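Local coordinates for EST1E (Clostridium proteoclasticum, PDB 2WTM), which hydrolyses ester bonds as a promiscuous feruloyl esterase of the alpha/beta-hydrolase superfamily, releasing ferulic acid from its esters, at residues A[13-18]-A[58-63]; A[183-188]-A[212-217]; A[105-110]-A[228-233]; A[139-144]-A[175-180]; A[73-78]-A[167-172]. All blocks are in the same frame, centred on the assembly; numbering follows the deposited sequence. Where two conformers were deposited one is given.

Interaction 1: residues A[13-18]-A[58-63]; sequences LNAYLD and ATLRAD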
# COMPACT_ATOMS: atom_id res chain seq x y z
N LEU A 13 -9.62 3.32 -14.59
CA LEU A 13 -8.56 4.33 -14.76
C LEU A 13 -8.55 4.86 -16.21
O LEU A 13 -8.34 4.13 -17.17
CB LEU A 13 -7.18 3.70 -14.41
CG LEU A 13 -7.09 3.06 -13.01
CD1 LEU A 13 -5.80 2.35 -13.02
CD2 LEU A 13 -7.23 4.10 -11.99
N ASN A 14 -8.85 6.14 -16.31
CA ASN A 14 -8.77 6.83 -17.61
C ASN A 14 -7.30 6.87 -18.08
O ASN A 14 -6.44 7.31 -17.33
CB ASN A 14 -9.25 8.22 -17.48
CG ASN A 14 -9.27 8.96 -18.83
OD1 ASN A 14 -9.89 8.50 -19.82
ND2 ASN A 14 -8.58 10.12 -18.87
N ALA A 15 -7.05 6.60 -19.32
CA ALA A 15 -5.67 6.69 -19.83
C ALA A 15 -5.63 7.09 -21.29
O ALA A 15 -6.58 6.80 -22.03
CB ALA A 15 -5.02 5.40 -19.65
N TYR A 16 -4.51 7.68 -21.69
CA TYR A 16 -4.34 8.16 -23.07
C TYR A 16 -3.12 7.44 -23.61
O TYR A 16 -2.03 7.58 -23.04
CB TYR A 16 -4.09 9.69 -23.13
CG TYR A 16 -5.20 10.49 -22.46
CD1 TYR A 16 -6.36 10.83 -23.17
CD2 TYR A 16 -5.09 10.91 -21.17
CE1 TYR A 16 -7.36 11.56 -22.57
CE2 TYR A 16 -6.09 11.63 -20.55
CZ TYR A 16 -7.23 11.95 -21.26
OH TYR A 16 -8.22 12.70 -20.68
N LEU A 17 -3.27 6.72 -24.73
CA LEU A 17 -2.15 6.13 -25.41
C LEU A 17 -1.85 6.99 -26.63
O LEU A 17 -2.74 7.21 -27.48
CB LEU A 17 -2.51 4.71 -25.85
CG LEU A 17 -1.46 3.96 -26.66
CD1 LEU A 17 -0.11 3.80 -25.97
CD2 LEU A 17 -2.06 2.57 -27.04
N ASP A 18 -0.62 7.49 -26.71
CA ASP A 18 -0.18 8.28 -27.87
C ASP A 18 1.01 7.63 -28.47
O ASP A 18 1.99 7.29 -27.80
CB ASP A 18 0.17 9.69 -27.49
CG ASP A 18 -1.04 10.50 -27.15
OD1 ASP A 18 -1.70 11.11 -28.06
OD2 ASP A 18 -1.38 10.53 -25.95
N ALA A 58 6.23 5.84 -27.50
CA ALA A 58 4.79 5.90 -27.22
C ALA A 58 4.65 6.28 -25.73
O ALA A 58 5.55 6.09 -24.93
CB ALA A 58 4.20 4.60 -27.46
N THR A 59 3.49 6.83 -25.40
CA THR A 59 3.24 7.27 -24.02
C THR A 59 1.91 6.78 -23.57
O THR A 59 0.93 6.70 -24.35
CB THR A 59 3.32 8.79 -23.91
OG1 THR A 59 2.42 9.42 -24.87
CG2 THR A 59 4.79 9.25 -24.10
N LEU A 60 1.83 6.49 -22.26
CA LEU A 60 0.57 6.09 -21.66
C LEU A 60 0.45 6.96 -20.45
O LEU A 60 1.10 6.73 -19.41
CB LEU A 60 0.51 4.59 -21.34
CG LEU A 60 -0.76 3.92 -20.79
CD1 LEU A 60 -1.91 4.13 -21.79
CD2 LEU A 60 -0.48 2.50 -20.57
N ARG A 61 -0.35 8.02 -20.60
CA ARG A 61 -0.70 8.89 -19.53
C ARG A 61 -1.89 8.31 -18.79
O ARG A 61 -2.91 8.02 -19.41
CB ARG A 61 -1.03 10.32 -20.02
CG ARG A 61 0.11 11.12 -20.66
CD ARG A 61 -0.40 12.36 -21.32
NE ARG A 61 -1.17 12.03 -22.53
CZ ARG A 61 -2.10 12.80 -23.04
NH1 ARG A 61 -2.45 13.87 -22.41
NH2 ARG A 61 -2.69 12.51 -24.21
N ALA A 62 -1.81 8.11 -17.46
CA ALA A 62 -2.93 7.50 -16.71
C ALA A 62 -3.34 8.42 -15.59
O ALA A 62 -2.47 8.92 -14.81
CB ALA A 62 -2.44 6.16 -16.11
N ASP A 63 -4.64 8.66 -15.47
CA ASP A 63 -5.23 9.39 -14.38
C ASP A 63 -5.37 8.37 -13.20
O ASP A 63 -5.91 7.27 -13.35
CB ASP A 63 -6.62 9.92 -14.74
CG ASP A 63 -6.58 11.08 -15.70
OD1 ASP A 63 -5.53 11.76 -15.75
OD2 ASP A 63 -7.66 11.32 -16.33
O HOH W 1 -0.11 9.65 -23.92
O HOH W 2 -7.47 13.50 -18.14
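Strands 11-18 and 58-62 are antiparallel neighbours near one side of the central sheet of this alpha/beta-hydrolase. Tyr16 and Arg61 form a hydrogen-bonded pair, Tyr16 N donating to Arg61 O at 2.8 Å, and Asp18 pairs with Thr59 in the same way. Arg61 rises beside Tyr16, its chain bent at chi3 (-70°), so that one guanidinium face lies against CB and CG of the tyrosine. Its NH2 meets the syn lone pair of Asp18 OD2 at 2.9 Å, a salt bridge suited to this largely buried place; a water binds Arg61 NE and Asp18 OD2 together. Farther along, Asn14 ND2 reaches Asp63 OD2 at 3.0 Å from above the carboxylate plane, while Asp63 OD1 is held by Ser40. On the other face the small Ala15 leaves room for Leu60 CD1, 4.0 Å from Ala15 CB. Helix 79-93 packs on Leu60 and Ala62, helix 43-54 covers Asp18, Thr59 and Arg61, and strand 3-8 flanks strand 11-18.

Interaction 2: residues A[183-188]-A[212-217]; sequences DFVDKY and SKQYKN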
# COMPACT_ATOMS: atom_id res chain seq x y z
N ASP A 183 14.35 3.17 0.82
CA ASP A 183 14.43 1.74 0.46
C ASP A 183 14.23 1.57 -1.05
O ASP A 183 14.91 0.78 -1.72
CB ASP A 183 13.40 0.90 1.19
CG ASP A 183 13.70 0.69 2.62
OD1 ASP A 183 14.74 1.18 3.12
OD2 ASP A 183 12.82 0.09 3.26
N PHE A 184 13.23 2.28 -1.55
CA PHE A 184 12.90 2.20 -2.98
C PHE A 184 13.99 2.87 -3.87
O PHE A 184 14.23 2.43 -4.98
CB PHE A 184 11.53 2.88 -3.31
CG PHE A 184 10.34 2.28 -2.61
CD1 PHE A 184 9.47 1.50 -3.30
CD2 PHE A 184 10.13 2.43 -1.25
CE1 PHE A 184 8.34 0.95 -2.72
CE2 PHE A 184 8.98 1.92 -0.64
CZ PHE A 184 8.10 1.16 -1.38
N VAL A 185 14.56 3.95 -3.38
CA VAL A 185 15.69 4.58 -4.09
C VAL A 185 16.85 3.58 -4.19
O VAL A 185 17.45 3.38 -5.26
CB VAL A 185 16.13 5.86 -3.41
CG1 VAL A 185 17.43 6.40 -3.99
CG2 VAL A 185 15.02 6.92 -3.50
N ASP A 186 17.16 2.95 -3.08
CA ASP A 186 18.24 1.98 -3.09
C ASP A 186 18.03 0.81 -4.03
O ASP A 186 19.01 0.21 -4.55
CB ASP A 186 18.42 1.42 -1.66
CG ASP A 186 19.26 2.31 -0.79
OD1 ASP A 186 19.90 3.31 -1.26
OD2 ASP A 186 19.28 1.99 0.43
N LYS A 187 16.79 0.41 -4.24
CA LYS A 187 16.51 -0.74 -5.06
C LYS A 187 16.55 -0.48 -6.55
O LYS A 187 16.80 -1.45 -7.31
CB LYS A 187 15.20 -1.38 -4.67
CG LYS A 187 15.25 -2.05 -3.31
CD LYS A 187 16.32 -3.12 -3.23
CE LYS A 187 16.09 -4.24 -4.20
NZ LYS A 187 16.99 -5.42 -3.94
N TYR A 188 16.38 0.78 -6.98
CA TYR A 188 16.30 1.03 -8.42
C TYR A 188 17.63 1.61 -8.86
O TYR A 188 17.91 2.78 -8.65
CB TYR A 188 15.14 1.99 -8.75
CG TYR A 188 14.94 2.09 -10.27
CD1 TYR A 188 14.21 1.12 -10.94
CD2 TYR A 188 15.52 3.14 -10.99
CE1 TYR A 188 14.02 1.20 -12.34
CE2 TYR A 188 15.36 3.19 -12.36
CZ TYR A 188 14.62 2.23 -13.01
OH TYR A 188 14.46 2.23 -14.39
N SER A 212 19.12 12.42 -5.58
CA SER A 212 19.98 12.21 -6.75
C SER A 212 21.33 11.62 -6.41
O SER A 212 21.94 10.96 -7.23
CB SER A 212 20.18 13.48 -7.56
OG SER A 212 21.09 14.45 -6.98
N LYS A 213 21.83 11.93 -5.22
CA LYS A 213 23.10 11.39 -4.77
C LYS A 213 22.93 9.99 -4.22
O LYS A 213 23.86 9.20 -4.29
CB LYS A 213 23.73 12.33 -3.74
CG LYS A 213 24.04 13.71 -4.34
CD LYS A 213 24.83 14.60 -3.46
CE LYS A 213 24.63 16.10 -3.77
NZ LYS A 213 25.08 16.51 -5.12
N GLN A 214 21.74 9.66 -3.70
CA GLN A 214 21.49 8.34 -3.18
C GLN A 214 21.38 7.25 -4.25
O GLN A 214 21.82 6.10 -4.08
CB GLN A 214 20.23 8.34 -2.33
CG GLN A 214 20.11 7.08 -1.57
CD GLN A 214 18.81 6.90 -0.88
OE1 GLN A 214 18.13 7.89 -0.51
NE2 GLN A 214 18.50 5.62 -0.59
N TYR A 215 20.74 7.59 -5.37
CA TYR A 215 20.56 6.70 -6.45
C TYR A 215 21.94 6.25 -6.98
O TYR A 215 22.89 7.09 -7.00
CB TYR A 215 19.79 7.42 -7.57
CG TYR A 215 18.28 7.27 -7.50
CD1 TYR A 215 17.48 8.39 -7.43
CD2 TYR A 215 17.70 6.02 -7.57
CE1 TYR A 215 16.07 8.27 -7.36
CE2 TYR A 215 16.29 5.89 -7.55
CZ TYR A 215 15.50 7.05 -7.41
OH TYR A 215 14.12 6.89 -7.35
N LYS A 216 22.01 5.02 -7.45
CA LYS A 216 23.20 4.49 -8.14
C LYS A 216 23.53 5.25 -9.39
O LYS A 216 24.70 5.57 -9.64
CB LYS A 216 23.03 3.01 -8.45
CG LYS A 216 24.21 2.34 -9.08
CD LYS A 216 25.29 2.07 -8.02
CE LYS A 216 26.53 1.50 -8.67
NZ LYS A 216 27.58 1.47 -7.62
N ASN A 217 22.52 5.55 -10.20
CA ASN A 217 22.73 6.07 -11.55
C ASN A 217 21.71 7.21 -11.79
O ASN A 217 20.80 7.00 -12.59
CB ASN A 217 22.51 4.96 -12.58
CG ASN A 217 23.72 4.02 -12.77
OD1 ASN A 217 24.83 4.48 -13.03
ND2 ASN A 217 23.48 2.72 -12.70
O HOH W 3 13.28 4.32 -6.99
O HOH W 4 20.01 3.25 -6.57
O HOH W 5 21.27 3.51 -4.18
O HOH W 6 19.77 4.47 -10.12
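Two helix ends meet here: helix 181-187 finishes just before Tyr188 and helix 205-214 just before Tyr215, each of these tyrosines being the first residue to leave helical backbone angles. The chains come closest at Val185 and Tyr215, whose CA atoms are 5.8 Å apart, and no direct backbone hydrogen bond joins them. Waters do so instead: one links Val185 O to Lys216 N, another Tyr188 O to Asn217 N.

Val185 is the central side chain. With CG1 anti to the backbone N (chi1 170°), this methyl sits over the middle of the Tyr215 ring, 3.6 Å from its centroid, a CH-pi contact. The same CG1 touches Gln214 CD at 3.4 Å, so a compact branched residue fills the angle between ring and amide. Tyr215 brings its edge to Tyr188 O, and its OH donates to a water at 2.7 Å that in turn donates to Phe184 O. On the more solvent-exposed side, the extended Gln214 crosses Asp186 at about a right angle. Its NE2 donates to Asp186 OD1 at 2.8 Å, almost straight (167°) but from above the carboxylate plane. Lys187 forms a salt bridge with Glu154 of the second subunit.

Beneath, Tyr188 OH bonds to Ile125 O, Met115 of helix 109-120 packs on Val185 and Tyr215, and Leu128 of strand 125-131 supports both tyrosines.

Interaction 3: residues A[105-110]-A[228-233]; sequences AGHSQG and HCYDHH. With PO4 (phosphate ion), chain E.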
# COMPACT_ATOMS: atom_id res chain seq x y z
N ALA A 105 7.75 7.96 -15.97
CA ALA A 105 7.97 9.42 -15.66
C ALA A 105 6.74 9.90 -14.87
O ALA A 105 5.66 9.36 -14.98
CB ALA A 105 8.12 10.28 -16.97
N GLY A 106 6.94 10.89 -14.00
CA GLY A 106 5.86 11.43 -13.19
C GLY A 106 6.20 12.73 -12.58
O GLY A 106 7.36 12.93 -12.32
N HIS A 107 5.20 13.58 -12.32
CA HIS A 107 5.42 14.87 -11.68
C HIS A 107 4.93 14.89 -10.24
O HIS A 107 3.78 14.50 -9.95
CB HIS A 107 4.73 15.93 -12.53
CG HIS A 107 4.96 17.33 -12.04
ND1 HIS A 107 4.02 18.03 -11.31
CD2 HIS A 107 6.05 18.12 -12.11
CE1 HIS A 107 4.52 19.22 -11.00
NE2 HIS A 107 5.75 19.29 -11.47
N SER A 108 5.80 15.42 -9.35
CA SER A 108 5.45 15.74 -7.97
C SER A 108 4.96 14.49 -7.22
O SER A 108 5.73 13.58 -7.10
CB SER A 108 4.52 16.95 -7.87
OG SER A 108 4.52 17.42 -6.51
N GLN A 109 3.72 14.43 -6.73
CA GLN A 109 3.24 13.14 -6.19
C GLN A 109 3.34 11.99 -7.17
O GLN A 109 3.61 10.86 -6.81
CB GLN A 109 1.83 13.21 -5.63
CG GLN A 109 1.36 11.91 -5.02
CD GLN A 109 0.04 12.12 -4.26
OE1 GLN A 109 0.14 12.70 -3.13
NE2 GLN A 109 -1.08 11.65 -4.70
N GLY A 110 3.21 12.26 -8.47
CA GLY A 110 3.43 11.26 -9.50
C GLY A 110 4.87 10.86 -9.66
O GLY A 110 5.17 9.75 -10.02
N HIS A 228 7.38 25.07 -9.43
CA HIS A 228 6.97 23.65 -9.31
C HIS A 228 6.51 23.04 -10.62
O HIS A 228 6.80 21.87 -10.87
CB HIS A 228 5.86 23.55 -8.27
CG HIS A 228 5.50 22.15 -7.89
ND1 HIS A 228 6.44 21.20 -7.54
CD2 HIS A 228 4.29 21.54 -7.82
CE1 HIS A 228 5.81 20.06 -7.28
NE2 HIS A 228 4.52 20.24 -7.45
N CYS A 229 5.74 23.79 -11.40
CA CYS A 229 5.25 23.31 -12.71
C CYS A 229 5.94 23.96 -13.89
O CYS A 229 5.41 23.94 -15.02
CB CYS A 229 3.75 23.49 -12.85
SG CYS A 229 2.73 22.56 -11.71
N TYR A 230 7.11 24.53 -13.64
CA TYR A 230 7.96 25.06 -14.70
C TYR A 230 7.29 26.20 -15.50
O TYR A 230 7.17 26.17 -16.74
CB TYR A 230 8.49 23.93 -15.59
CG TYR A 230 8.71 22.63 -14.86
CD1 TYR A 230 9.67 22.53 -13.86
CD2 TYR A 230 7.97 21.51 -15.15
CE1 TYR A 230 9.91 21.32 -13.22
CE2 TYR A 230 8.20 20.30 -14.51
CZ TYR A 230 9.14 20.23 -13.53
OH TYR A 230 9.44 19.07 -12.83
N ASP A 231 6.86 27.21 -14.77
CA ASP A 231 6.11 28.34 -15.37
C ASP A 231 7.07 29.09 -16.30
O ASP A 231 6.64 29.58 -17.35
CB ASP A 231 5.61 29.29 -14.31
CG ASP A 231 4.56 28.71 -13.41
OD1 ASP A 231 3.88 27.75 -13.77
OD2 ASP A 231 4.34 29.32 -12.35
N HIS A 232 8.35 29.17 -15.94
CA HIS A 232 9.30 29.99 -16.73
C HIS A 232 10.05 29.27 -17.83
O HIS A 232 10.37 29.86 -18.89
CB HIS A 232 10.36 30.65 -15.84
CG HIS A 232 9.81 31.26 -14.59
ND1 HIS A 232 10.50 31.21 -13.40
CD2 HIS A 232 8.67 31.95 -14.35
CE1 HIS A 232 9.79 31.82 -12.46
NE2 HIS A 232 8.67 32.26 -13.01
N HIS A 233 10.41 28.01 -17.59
CA HIS A 233 11.32 27.31 -18.50
C HIS A 233 10.98 25.86 -18.74
O HIS A 233 11.89 24.99 -18.70
CB HIS A 233 12.72 27.43 -17.97
CG HIS A 233 13.27 28.78 -18.19
ND1 HIS A 233 13.50 29.28 -19.47
CD2 HIS A 233 13.58 29.77 -17.33
CE1 HIS A 233 13.97 30.51 -19.36
NE2 HIS A 233 14.01 30.83 -18.07
P PO4 E . 1.39 18.01 -6.82
O1 PO4 E . 1.13 18.30 -8.30
O2 PO4 E . 0.15 18.60 -6.19
O3 PO4 E . 2.53 18.86 -6.31
O4 PO4 E . 1.68 16.52 -6.49
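The sharp turn from strand 99-107 into helix 109-120 faces the loop before helix 234-249, with Ser108 CA and His228 CA 8.2 Å apart. His107, CG anti to its backbone N, points its ring at that loop, and NE2 donates in the ring plane to His228 O at 2.8 Å. This bond ties the His228 carbonyl to the strand end, while the His228 ring lays one face over His107 CE1. Ser108 takes phi 59°, consistent with the nucleophile elbow (GxSxG: Gly106, Ser108, Gly110) of alpha/beta-hydrolases, where small glycines let strand and helix crowd together. Ser108 OG and His228 NE2 lie 3.0 Å apart, and Asp200 accepts from His228 ND1, consistent with a Ser-His-Asp catalytic triad. A phosphate, probably from the crystallisation liquor, occupies the site: Ser108 OG at a very short 2.5 Å and His228 NE2 at 2.7 Å grip its O3, and its O4 accepts from Gln109 N at 2.9 Å. Tyr230 OH, hydrogen-bonded to Ser132, meets His107 CD2 tip to tip at 3.6 Å.

Interaction 4: residues A[139-144]-A[175-180]; sequences EIARTG and VAQTIR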
# COMPACT_ATOMS: atom_id res chain seq x y z
N GLU A 139 8.23 11.19 4.78
CA GLU A 139 9.05 11.63 5.97
C GLU A 139 8.31 12.79 6.65
O GLU A 139 8.09 12.83 7.88
CB GLU A 139 10.47 11.98 5.59
CG GLU A 139 11.19 12.67 6.71
CD GLU A 139 12.66 13.00 6.42
OE1 GLU A 139 13.28 12.57 5.42
OE2 GLU A 139 13.20 13.75 7.26
N ILE A 140 7.82 13.73 5.84
CA ILE A 140 7.17 14.91 6.39
C ILE A 140 5.85 14.55 7.03
O ILE A 140 5.52 15.08 8.06
CB ILE A 140 7.10 16.00 5.34
CG1 ILE A 140 8.48 16.46 4.90
CG2 ILE A 140 6.25 17.17 5.77
CD1 ILE A 140 9.40 16.82 6.03
N ALA A 141 5.13 13.55 6.50
CA ALA A 141 3.93 13.06 7.12
C ALA A 141 4.20 12.48 8.51
O ALA A 141 3.38 12.64 9.44
CB ALA A 141 3.23 12.04 6.23
N ARG A 142 5.33 11.84 8.63
CA ARG A 142 5.78 11.28 9.91
C ARG A 142 6.03 12.36 10.95
O ARG A 142 5.83 12.08 12.19
CB ARG A 142 6.99 10.34 9.76
CG ARG A 142 6.63 9.01 9.09
CD ARG A 142 7.76 8.04 9.11
NE ARG A 142 8.83 8.35 8.17
CZ ARG A 142 8.85 7.99 6.89
NH1 ARG A 142 7.89 7.27 6.40
NH2 ARG A 142 9.93 8.30 6.13
N THR A 143 6.36 13.55 10.48
CA THR A 143 6.63 14.72 11.34
C THR A 143 5.41 15.55 11.62
O THR A 143 5.49 16.46 12.45
CB THR A 143 7.68 15.68 10.75
OG1 THR A 143 7.11 16.43 9.67
CG2 THR A 143 8.89 15.00 10.35
N GLY A 144 4.30 15.30 10.94
CA GLY A 144 3.01 15.97 11.16
C GLY A 144 2.75 17.10 10.18
O GLY A 144 2.08 18.09 10.53
N VAL A 175 -1.34 6.04 5.56
CA VAL A 175 -0.63 5.28 4.55
C VAL A 175 0.74 5.87 4.26
O VAL A 175 1.75 5.20 4.19
CB VAL A 175 -1.47 5.19 3.26
CG1 VAL A 175 -0.65 4.70 2.11
CG2 VAL A 175 -2.71 4.33 3.49
N ALA A 176 0.80 7.17 4.03
CA ALA A 176 2.04 7.83 3.66
C ALA A 176 3.13 7.60 4.70
O ALA A 176 4.32 7.43 4.38
CB ALA A 176 1.84 9.32 3.45
N GLN A 177 2.73 7.70 5.94
CA GLN A 177 3.69 7.54 7.00
C GLN A 177 4.46 6.19 6.95
O GLN A 177 5.57 6.07 7.51
CB GLN A 177 2.98 7.66 8.35
CG GLN A 177 2.57 9.07 8.77
CD GLN A 177 2.00 9.07 10.18
OE1 GLN A 177 1.56 8.06 10.68
NE2 GLN A 177 1.94 10.27 10.78
N THR A 178 3.84 5.16 6.32
CA THR A 178 4.44 3.81 6.34
C THR A 178 5.59 3.68 5.35
O THR A 178 6.35 2.71 5.36
CB THR A 178 3.45 2.77 6.07
OG1 THR A 178 3.11 2.72 4.67
CG2 THR A 178 2.24 2.88 7.01
N ILE A 179 5.67 4.58 4.42
CA ILE A 179 6.53 4.41 3.23
C ILE A 179 7.92 4.90 3.50
O ILE A 179 8.16 6.07 3.80
CB ILE A 179 5.94 5.12 2.01
CG1 ILE A 179 4.64 4.46 1.62
CG2 ILE A 179 6.85 5.04 0.76
CD1 ILE A 179 3.82 5.18 0.65
N ARG A 180 8.89 3.98 3.34
CA ARG A 180 10.32 4.34 3.47
C ARG A 180 10.95 4.58 2.09
O ARG A 180 11.43 3.67 1.48
CB ARG A 180 11.04 3.20 4.18
CG ARG A 180 10.34 2.72 5.46
CD ARG A 180 9.96 3.78 6.42
NE ARG A 180 11.10 4.61 6.78
CZ ARG A 180 11.20 5.29 7.91
NH1 ARG A 180 10.27 5.21 8.86
NH2 ARG A 180 12.28 6.03 8.09
O HOH W 7 10.90 8.11 3.41
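From CB on helix 137-143, Arg142 sends CG anti to the carbonyl carbon (chi1 -72°), 4.0 Å from Gln177 CB. CD lies against Gln177 O, and a bend at chi3 (-74°) turns the guanidinium along the other chain. NE comes 3.5 Å from Arg180 NH1, for the two guanidinium groups stack nearly parallel, with planes 9° apart. At the tip NH1 donates to Gln177 O at 2.8 Å and to Ile179 O at 2.9 Å, both in its own plane, while NH2 donates to a water. These carbonyls belong to a type I beta turn, Ala176 to Ile179, at the end of this helical segment, and an arginine is long and flat enough to grip two of them. Helix 137-143 itself ends in a Schellman motif at Gly144, whose positive phi suits glycine. Gln177 NE2 donates to Ala141 O at 3.1 Å, and Arg122 of the second subunit holds Gln177 OE1. Small Ala141 and Ala176 let the helices approach, Ala141 CB lying 4.1 Å from Ala176 CB.

Interaction 5: residues A[73-78]-A[167-172]; sequences KFEDHT and KLKGNY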
# COMPACT_ATOMS: atom_id res chain seq x y z
N LYS A 73 -13.19 9.05 -5.49
CA LYS A 73 -13.22 10.41 -5.00
C LYS A 73 -11.83 10.81 -4.53
O LYS A 73 -11.12 10.00 -3.86
CB LYS A 73 -14.17 10.54 -3.76
CG LYS A 73 -15.65 10.32 -4.02
CD LYS A 73 -16.44 10.44 -2.62
CE LYS A 73 -17.97 10.33 -2.75
N PHE A 74 -11.46 12.04 -4.81
CA PHE A 74 -10.17 12.55 -4.42
C PHE A 74 -9.90 12.27 -2.96
O PHE A 74 -8.78 11.87 -2.55
CB PHE A 74 -10.14 14.07 -4.68
CG PHE A 74 -8.94 14.72 -4.19
CD1 PHE A 74 -7.79 14.75 -4.97
CD2 PHE A 74 -8.87 15.24 -2.88
CE1 PHE A 74 -6.63 15.33 -4.49
CE2 PHE A 74 -7.69 15.84 -2.39
CZ PHE A 74 -6.58 15.88 -3.21
N GLU A 75 -10.93 12.47 -2.14
CA GLU A 75 -10.73 12.36 -0.70
C GLU A 75 -10.32 10.96 -0.27
O GLU A 75 -9.77 10.83 0.83
CB GLU A 75 -11.99 12.78 0.07
CG GLU A 75 -13.18 11.89 -0.09
CD GLU A 75 -14.50 12.58 0.27
OE1 GLU A 75 -14.94 13.49 -0.46
OE2 GLU A 75 -15.09 12.18 1.29
N ASP A 76 -10.65 9.97 -1.06
CA ASP A 76 -10.40 8.57 -0.66
C ASP A 76 -9.11 8.06 -1.29
O ASP A 76 -8.82 6.87 -1.21
CB ASP A 76 -11.55 7.72 -1.16
CG ASP A 76 -12.81 7.97 -0.37
OD1 ASP A 76 -12.73 8.08 0.84
OD2 ASP A 76 -13.90 8.06 -0.98
N HIS A 77 -8.37 8.90 -2.01
CA HIS A 77 -7.09 8.40 -2.62
C HIS A 77 -6.02 8.32 -1.59
O HIS A 77 -6.02 9.05 -0.62
CB HIS A 77 -6.67 9.26 -3.80
CG HIS A 77 -5.67 10.34 -3.53
ND1 HIS A 77 -6.02 11.63 -3.18
CD2 HIS A 77 -4.32 10.36 -3.68
CE1 HIS A 77 -4.92 12.39 -3.12
NE2 HIS A 77 -3.86 11.63 -3.41
N THR A 78 -5.06 7.37 -1.78
CA THR A 78 -3.90 7.24 -0.94
C THR A 78 -2.80 6.77 -1.91
O THR A 78 -3.01 6.29 -3.04
CB THR A 78 -4.02 6.16 0.16
OG1 THR A 78 -3.95 4.85 -0.43
CG2 THR A 78 -5.31 6.30 1.01
N LYS A 167 -11.22 17.87 -0.16
CA LYS A 167 -11.20 17.24 1.13
C LYS A 167 -10.28 16.01 0.99
O LYS A 167 -10.28 15.36 -0.01
CB LYS A 167 -12.60 16.72 1.48
CG LYS A 167 -13.74 17.70 1.54
CD LYS A 167 -15.02 16.95 1.89
CE LYS A 167 -16.24 17.82 2.17
NZ LYS A 167 -17.39 16.91 2.55
N LEU A 168 -9.61 15.66 2.06
CA LEU A 168 -8.74 14.49 2.04
C LEU A 168 -8.89 13.74 3.36
O LEU A 168 -8.62 14.32 4.41
CB LEU A 168 -7.31 14.89 1.77
CG LEU A 168 -6.27 13.78 1.62
CD1 LEU A 168 -6.61 13.01 0.28
CD2 LEU A 168 -4.86 14.32 1.63
N LYS A 169 -9.20 12.44 3.32
CA LYS A 169 -9.25 11.65 4.55
C LYS A 169 -7.88 11.43 5.14
O LYS A 169 -6.88 11.32 4.46
CB LYS A 169 -9.97 10.33 4.32
CG LYS A 169 -11.44 10.48 4.00
CD LYS A 169 -12.11 9.21 3.78
CE LYS A 169 -13.66 9.51 3.55
NZ LYS A 169 -14.32 8.23 3.08
N GLY A 170 -7.80 11.36 6.47
CA GLY A 170 -6.48 11.19 7.11
C GLY A 170 -5.87 9.84 6.84
O GLY A 170 -4.67 9.67 7.03
N ASN A 171 -6.64 8.94 6.24
CA ASN A 171 -6.06 7.68 5.78
C ASN A 171 -4.89 7.95 4.79
O ASN A 171 -3.92 7.19 4.73
CB ASN A 171 -7.10 6.83 5.00
CG ASN A 171 -8.17 6.26 5.91
OD1 ASN A 171 -7.99 6.27 7.15
ND2 ASN A 171 -9.29 5.80 5.35
N TYR A 172 -4.99 9.00 3.98
CA TYR A 172 -3.87 9.37 3.08
C TYR A 172 -2.58 9.44 3.95
O TYR A 172 -1.54 8.89 3.54
CB TYR A 172 -4.14 10.71 2.36
CG TYR A 172 -2.95 11.15 1.51
CD1 TYR A 172 -2.95 11.04 0.17
CD2 TYR A 172 -1.82 11.65 2.10
CE1 TYR A 172 -1.84 11.37 -0.56
CE2 TYR A 172 -0.69 11.97 1.39
CZ TYR A 172 -0.71 11.86 0.04
OH TYR A 172 0.40 12.22 -0.72
O HOH W 8 -16.16 8.10 0.24
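A salt bridge at the surface ties Asp76 to Lys169: NZ meets the syn lone pair of OD1 at 2.8 Å. Lys169 runs extended beside the aspartate, a length that carries its ammonium from strand 166-169 to the short 3-10 turn at 74-76, and a water donates to Asp76 OD2. Glu75 OE2 remains 4.4 Å from Lys169 NZ, too far for a salt bridge but likely to add to the negative potential there. Inward, Lys169 N donates to Glu75 O at 3.0 Å, nearly straight and on a lone pair, so backbone and side chain of one lysine bind successive residues. This joins the loop before helix 79-93 to the segment inserted between the sheet strands 125-131 and 192-197, the place of the cap in alpha/beta-hydrolases.

Below the polar layer, His77 ND1 donates to Phe74 O at 2.8 Å, adding to the backbone bond from His77 N to the same oxygen and holding the imidazole in place. The edge of Tyr172 points at one face of His77 in an offset edge-to-face pair, with Tyr172 CE1 3.5 Å from His77 NE2. Gln109 bonds to both His77 NE2 and Tyr172 OH. Leu168, apolar and buried, reaches both rings with CD1, 3.8 Å from His77 ND1 and 4.0 Å from Phe74 CE2. Phe74 CD2 brings its ring edge to Lys167 O, and Thr78 CG2 rests on Tyr172 CA.

In the fold
Along the chain interaction 1 closes first. Interactions 3, 4 and 5 then interleave: 3 crosses 5, 5 crosses 4, and 4 and 2 both nest inside the loop closed by 3. Interactions 1 and 3 reach the same eight-stranded sheet, their centres about 17 Å apart. Interaction 5 touches 3 at Gln109, which probably connects the inserted segment to the turn that carries the likely nucleophile. Interactions 4 and 5 share helix 171-176, about 15 Å apart between centres, and 4 meets 2 where Ile179 packs on Phe184. Both 2 and 4 touch the second subunit, linking the inserted segment to the dimer interface.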